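Local coordinates for protein MNMC2 (Aquifex aeolicus, PDB 3VYW) that probably transfers a methyl group from S-adenosylmethionine to a modified wobble uridine of tRNA, working without the oxidase domain usually fused to such enzymes, at residues A[145-148]-A[149-152]. Sequence-based numbering, arbitrary orientation.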
loop_
_atom_site.group_PDB
_atom_site.type_symbol
_atom_site.label_atom_id
_atom_site.label_comp_id
_atom_site.label_asym_id
_atom_site.label_seq_id
_atom_site.Cartn_x
_atom_site.Cartn_y
_atom_site.Cartn_z
ATOM N N GLU A 145 -16.387 -18.410 -5.617
ATOM C CA GLU A 145 -16.825 -18.036 -6.941
ATOM C C GLU A 145 -17.626 -16.788 -6.805
ATOM O O GLU A 145 -18.256 -16.568 -5.817
ATOM C CB GLU A 145 -17.642 -19.130 -7.616
ATOM C CG GLU A 145 -16.892 -20.022 -8.584
ATOM C CD GLU A 145 -15.654 -19.403 -9.233
ATOM O OE1 GLU A 145 -15.059 -18.398 -8.757
ATOM O OE2 GLU A 145 -15.249 -19.979 -10.268
ATOM N N PRO A 146 -17.463 -15.930 -7.791
ATOM C CA PRO A 146 -16.959 -16.285 -9.116
ATOM C C PRO A 146 -15.512 -15.982 -9.488
ATOM O O PRO A 146 -15.169 -15.959 -10.633
ATOM C CB PRO A 146 -17.830 -15.442 -10.001
ATOM C CG PRO A 146 -18.003 -14.228 -9.217
ATOM C CD PRO A 146 -18.241 -14.708 -7.841
ATOM N N TYR A 147 -14.690 -15.746 -8.506
ATOM C CA TYR A 147 -13.291 -15.456 -8.631
ATOM C C TYR A 147 -12.344 -16.583 -8.340
ATOM O O TYR A 147 -11.179 -16.382 -8.369
ATOM C CB TYR A 147 -12.935 -14.284 -7.743
ATOM C CG TYR A 147 -13.689 -13.067 -8.069
ATOM C CD1 TYR A 147 -14.875 -12.792 -7.454
ATOM C CD2 TYR A 147 -13.222 -12.180 -8.988
ATOM C CE1 TYR A 147 -15.585 -11.662 -7.752
ATOM C CE2 TYR A 147 -13.930 -11.048 -9.290
ATOM C CZ TYR A 147 -15.110 -10.809 -8.667
ATOM O OH TYR A 147 -15.800 -9.713 -8.968
ATOM N N ARG A 148 -12.839 -17.755 -8.028
ATOM C CA ARG A 148 -11.975 -18.873 -7.722
ATOM C C ARG A 148 -11.109 -19.399 -8.822
ATOM O O ARG A 148 -10.024 -19.795 -8.581
ATOM C CB ARG A 148 -12.756 -20.034 -7.200
ATOM C CG ARG A 148 -12.094 -21.310 -7.607
ATOM C CD ARG A 148 -12.771 -22.507 -7.018
ATOM N NE ARG A 148 -13.016 -22.252 -5.623
ATOM C CZ ARG A 148 -14.150 -22.517 -5.000
ATOM N NH1 ARG A 148 -15.155 -23.081 -5.649
ATOM N NH2 ARG A 148 -14.273 -22.221 -3.722
ATOM N N GLU A 149 -11.630 -19.466 -10.024
ATOM C CA GLU A 149 -10.894 -19.981 -11.156
ATOM C C GLU A 149 -9.723 -19.131 -11.519
ATOM O O GLU A 149 -8.657 -19.607 -11.838
ATOM C CB GLU A 149 -11.793 -19.989 -12.352
ATOM C CG GLU A 149 -11.950 -21.327 -12.980
ATOM C CD GLU A 149 -12.889 -22.205 -12.207
ATOM O OE1 GLU A 149 -14.066 -22.306 -12.587
ATOM O OE2 GLU A 149 -12.449 -22.808 -11.224
ATOM N N ILE A 150 -9.990 -17.848 -11.545
ATOM C CA ILE A 150 -9.029 -16.820 -11.831
ATOM C C ILE A 150 -7.967 -16.702 -10.773
ATOM O O ILE A 150 -6.844 -16.442 -11.069
ATOM C CB ILE A 150 -9.742 -15.498 -12.049
ATOM C CG1 ILE A 150 -8.852 -14.537 -12.776
ATOM C CG2 ILE A 150 -10.151 -14.897 -10.743
ATOM C CD1 ILE A 150 -8.124 -15.162 -13.920
ATOM N N HIS A 151 -8.344 -16.843 -9.523
ATOM C CA HIS A 151 -7.375 -16.814 -8.478
ATOM C C HIS A 151 -6.386 -17.940 -8.487
ATOM O O HIS A 151 -5.212 -17.738 -8.278
ATOM C CB HIS A 151 -8.076 -16.729 -7.151
ATOM C CG HIS A 151 -7.188 -16.299 -6.041
ATOM N ND1 HIS A 151 -7.327 -16.730 -4.810
ATOM C CD2 HIS A 151 -6.115 -15.462 -6.033
ATOM C CE1 HIS A 151 -6.406 -16.191 -4.054
ATOM N NE2 HIS A 151 -5.663 -15.419 -4.805
ATOM N N GLU A 152 -6.870 -19.145 -8.701
ATOM C CA GLU A 152 -6.050 -20.319 -8.805
ATOM C C GLU A 152 -5.152 -20.234 -9.988
ATOM O O GLU A 152 -4.048 -20.666 -9.956
ATOM C CB GLU A 152 -6.888 -21.582 -8.842
ATOM C CG GLU A 152 -7.484 -21.924 -7.495
ATOM C CD GLU A 152 -8.208 -23.231 -7.479
ATOM O OE1 GLU A 152 -9.354 -23.282 -7.014
ATOM O OE2 GLU A 152 -7.606 -24.210 -7.911
#
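His151 N donates to Tyr147 O (3.1 Å) and Glu152 N to Arg148 O (3.2 Å), two i to i+4 bonds that form the first turn of helix 148-157. Ahead of them the chain passes a cis peptide bond before Pro146. The carboxylate of Glu145 turns back to the helix start, where OE1 comes up to Arg148 N, so close that this bond is doubtful. Its OE2 lies 3.5 Å from Glu149 OE1, so two like charges sit close, the carboxylate planes 73° apart. Ile150 CG2 comes to the edge of the Tyr147 ring, 4.1 Å from Tyr147 CB. Arg148 and Glu152 run side by side in the same direction. With CG anti to its carbonyl carbon (chi1 -73°), Glu152 sets OE1 against Arg148 CG at 3.4 Å. Arg148 NE is 4.1 Å from Glu152 OE1, too far for a salt bridge. With an alanine at Glu152, Arg148 would probably lose this opposite charge and the neighbour along its CG and CD. Tyr147 OH bonds His117 NE2 on helix 109-121, and His151 NE2 bonds Leu107 O. The His151 ring also meets that of Tyr109, which binds S-adenosylmethionine. The turn thus packs the helix following strand 126-133 onto helix 109-121 of the Rossmann-like methyltransferase fold.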